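Local coordinates for protein neisseria adhesin A (Neisseria meningitidis, PDB 4CJD) that probably adheres to human epithelial cells and induces bacterial uptake, as a trimeric surface autotransporter of which this chain holds the head and part of the stalk, at residues T79-V82 with E83-E87; A49-D52 with D53-A56. One frame throughout, in Å; residues are numbered along the deposited sequence.

Contact 1 (T79-V82 with E83-E87); sequences TGTV and EENSE. Unlike the reference sequence in segment 83-87: Glu83 (reference Asp).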
# COMPACT_ATOMS: atom_id res chain seq x y z
N THR A 79 -3.77 -5.23 -5.27
CA THR A 79 -3.00 -6.12 -4.38
C THR A 79 -1.59 -6.28 -4.90
O THR A 79 -0.65 -6.34 -4.11
CB THR A 79 -3.66 -7.51 -4.24
OG1 THR A 79 -5.03 -7.34 -3.86
CG2 THR A 79 -2.91 -8.41 -3.19
N GLY A 80 -1.42 -6.32 -6.23
CA GLY A 80 -0.08 -6.40 -6.79
C GLY A 80 0.78 -5.18 -6.45
O GLY A 80 1.95 -5.33 -6.12
N THR A 81 0.21 -3.98 -6.50
CA THR A 81 0.97 -2.78 -6.14
C THR A 81 1.34 -2.77 -4.67
O THR A 81 2.49 -2.48 -4.29
CB THR A 81 0.19 -1.49 -6.45
OG1 THR A 81 -0.21 -1.53 -7.82
CG2 THR A 81 1.05 -0.25 -6.21
N VAL A 82 0.36 -3.10 -3.83
CA VAL A 82 0.62 -3.20 -2.40
C VAL A 82 1.72 -4.24 -2.17
O VAL A 82 2.67 -3.98 -1.44
CB VAL A 82 -0.70 -3.56 -1.59
CG1 VAL A 82 -0.37 -3.83 -0.13
CG2 VAL A 82 -1.74 -2.44 -1.72
N GLU A 83 1.65 -5.40 -2.84
CA GLU A 83 2.78 -6.36 -2.66
C GLU A 83 4.15 -5.75 -3.08
O GLU A 83 5.16 -5.98 -2.44
CB GLU A 83 2.55 -7.65 -3.44
CG GLU A 83 1.55 -8.62 -2.85
CD GLU A 83 1.35 -9.82 -3.77
OE1 GLU A 83 2.20 -10.03 -4.66
OE2 GLU A 83 0.36 -10.53 -3.62
N GLU A 84 4.18 -5.01 -4.19
CA GLU A 84 5.43 -4.38 -4.59
C GLU A 84 5.91 -3.39 -3.55
O GLU A 84 7.12 -3.29 -3.30
CB GLU A 84 5.26 -3.69 -5.95
CG GLU A 84 4.88 -4.66 -7.06
CD GLU A 84 4.62 -3.97 -8.38
OE1 GLU A 84 4.17 -2.80 -8.40
OE2 GLU A 84 4.89 -4.62 -9.41
N ASN A 85 4.97 -2.66 -2.92
CA ASN A 85 5.33 -1.67 -1.93
C ASN A 85 5.86 -2.32 -0.67
O ASN A 85 6.82 -1.80 -0.07
CB ASN A 85 4.15 -0.73 -1.60
CG ASN A 85 3.91 0.30 -2.72
OD1 ASN A 85 4.65 0.32 -3.70
ND2 ASN A 85 2.89 1.14 -2.57
N SER A 86 5.28 -3.45 -0.28
CA SER A 86 5.76 -4.18 0.90
C SER A 86 7.24 -4.60 0.73
O SER A 86 8.07 -4.45 1.65
CB SER A 86 4.89 -5.42 1.17
OG SER A 86 3.55 -5.05 1.54
N GLU A 87 7.57 -5.11 -0.45
CA GLU A 87 8.94 -5.60 -0.71
C GLU A 87 9.91 -4.42 -0.73
O GLU A 87 11.01 -4.50 -0.20
CB GLU A 87 9.01 -6.40 -2.02
CG GLU A 87 8.28 -7.76 -1.97
CD GLU A 87 7.83 -8.27 -3.35
OE1 GLU A 87 8.54 -8.01 -4.35
OE2 GLU A 87 6.76 -8.92 -3.44
O HOH W 1 2.24 -0.89 -9.29

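Contact 2 (A49-D52 with D53-A56); sequences ATED and DVKA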
# COMPACT_ATOMS: atom_id res chain seq x y z
N ALA A 49 -34.08 2.41 -24.71
CA ALA A 49 -33.13 3.11 -23.84
C ALA A 49 -32.38 4.21 -24.63
O ALA A 49 -31.85 3.96 -25.72
CB ALA A 49 -32.17 2.14 -23.23
N THR A 50 -32.36 5.43 -24.09
CA THR A 50 -31.59 6.52 -24.63
C THR A 50 -30.31 6.63 -23.84
O THR A 50 -30.19 6.02 -22.78
CB THR A 50 -32.29 7.86 -24.51
OG1 THR A 50 -32.39 8.15 -23.10
CG2 THR A 50 -33.68 7.83 -25.18
N GLU A 51 -29.40 7.48 -24.27
CA GLU A 51 -28.21 7.73 -23.47
C GLU A 51 -28.58 8.36 -22.09
O GLU A 51 -27.90 8.08 -21.11
CB GLU A 51 -27.23 8.58 -24.27
CG GLU A 51 -25.93 8.95 -23.55
CD GLU A 51 -25.08 7.75 -23.10
OE1 GLU A 51 -25.25 6.61 -23.60
OE2 GLU A 51 -24.21 7.97 -22.23
N ASP A 52 -29.67 9.15 -22.00
CA ASP A 52 -30.11 9.69 -20.72
C ASP A 52 -30.44 8.55 -19.75
O ASP A 52 -30.13 8.65 -18.58
CB ASP A 52 -31.35 10.58 -20.83
CG ASP A 52 -31.09 11.94 -21.48
OD1 ASP A 52 -29.94 12.42 -21.51
OD2 ASP A 52 -32.08 12.54 -21.95
N ASP A 53 -31.13 7.50 -20.22
CA ASP A 53 -31.47 6.36 -19.37
C ASP A 53 -30.25 5.64 -18.89
O ASP A 53 -30.19 5.18 -17.75
CB ASP A 53 -32.33 5.33 -20.10
CG ASP A 53 -33.67 5.84 -20.47
OD1 ASP A 53 -34.40 6.28 -19.58
OD2 ASP A 53 -33.98 5.82 -21.69
N VAL A 54 -29.29 5.51 -19.78
CA VAL A 54 -28.04 4.88 -19.43
C VAL A 54 -27.31 5.67 -18.34
O VAL A 54 -26.87 5.09 -17.34
CB VAL A 54 -27.15 4.72 -20.66
CG1 VAL A 54 -25.68 4.49 -20.22
CG2 VAL A 54 -27.67 3.58 -21.57
N LYS A 55 -27.21 6.98 -18.51
CA LYS A 55 -26.56 7.83 -17.52
C LYS A 55 -27.30 7.89 -16.18
O LYS A 55 -26.67 8.07 -15.16
CB LYS A 55 -26.40 9.26 -18.06
CG LYS A 55 -25.26 9.36 -19.10
CD LYS A 55 -24.99 10.80 -19.52
CE LYS A 55 -23.89 10.89 -20.58
NZ LYS A 55 -22.54 10.53 -20.02
N ALA A 56 -28.63 7.76 -16.20
CA ALA A 56 -29.46 7.79 -15.00
C ALA A 56 -29.31 6.49 -14.17
O ALA A 56 -29.68 6.47 -13.00
CB ALA A 56 -30.94 8.00 -15.37

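Contact 1 (T79-V82 with E83-E87)
Thr79, Gly80, Thr81 and Val82 meet Glu83, Glu84, Asn85 and Ser86 one turn further along a single helix, so this is a local, within-helix contact. It lies in the coiled coil of the head domain, on helix 64-113, where three copies of the chain wind together. The 4-3-4 spacing of Leu78, Val82, Asn85 and Leu89 illustrates the heptad principle: these positions face the other subunits, while Glu83 and Glu84 lie on the exposed side. Val82 packs on Val82 of both neighbouring subunits. Consistent with this, its CB points away from the following turn, and CG1 lies anti to the backbone N (chi1 173°). Asn85 brings polarity into the same interface: its ND2 donates to Ser86 OG of the third subunit, while Ser86 OG here is bonded to Asn85 ND2 of the second, so the bond repeats around the trimer. Within its own helix, Asn85 sets its amide over the carbonyl oxygen one turn back, CG lying 3.5 Å from Thr81 O. Regular i to i+4 backbone bonds hold the turn, among them Glu83 N to Thr79 O at 2.8 Å and Ser86 N to Val82 O at 2.9 Å.

On the outer surface the glutamates fold back along the preceding turn. Glu84 stretches its chain past the Gly80 carbonyl, with CG 3.1 Å from Gly80 O. Glu83, which differs from the reference sequence at this position, runs back beside Thr79, and its OE2 comes 3.9 Å from Thr79 CG2, a loose touch. Between Thr81 and Glu84 a single water closes the gap: it sits 2.9 Å from Thr81 OG1 and donates a hydrogen bond of 2.9 Å to Glu84 OE1.

Contact 2 (A49-D52 with D53-A56)
The carboxylate of Asp53 receives Thr50 from two directions: the backbone N of Thr50 comes in close to its plane at the outer side of OD2, while the hydroxyl stands above one face. The amide bond uses the anti lone pair of Asp53 OD2, and it is 2.9 Å long and almost straight, at 177°. Thr50 OG1 lies 3.2 Å from the same oxygen, although its proton has another acceptor within reach. The first torsion of Thr50 (chi1 65°) places OG1 between the backbone N and the carbonyl carbon, turned toward the start of the helix. On the far oxygen, Asp53 OD1 forms a salt bridge with Arg47, which probably helps to keep the group charged and fixed in rotation.

The second flat group, the Glu51 carboxylate, has Val54 over one face, with Val54 CB 4.0 Å from Glu51 OE1. At the edge, Lys55 CE comes 3.4 Å from Glu51 OE2, close to the carboxylate plane. The salt bridge itself is long, 3.8 Å from Glu51 OE2 to Lys55 NZ, and lies on an exposed surface. Lys55 N also bonds to Glu51 O at 2.9 Å. With Thr50 as N-cap and the side chain of the third helical residue, Asp53, accepting the N-cap amide, the arrangement is that of the Asp53-to-Thr50 half of a capping box.

How the contacts relate
From the N terminus the chain runs through helix 9-28 and the antiparallel hairpin of strands 35-40 and 43-48 before contact 2 begins. Contact 2 starts short helix 51-56; Ala49 just before it and Val54 within it both rest on Phe30, tying the helix to the loop before the hairpin. The chain then enters helix 64-113, where contact 1 falls. Each contact joins two adjoining segments, so neither closes a long loop, and the two lie in series without nesting or crossing. The centres of contacts 1 and 2 are about 39 Å apart. Both belong to the head domain, yet contact 2 touches no other subunit of the assembly, whereas contact 1 faces both partners in the trimer.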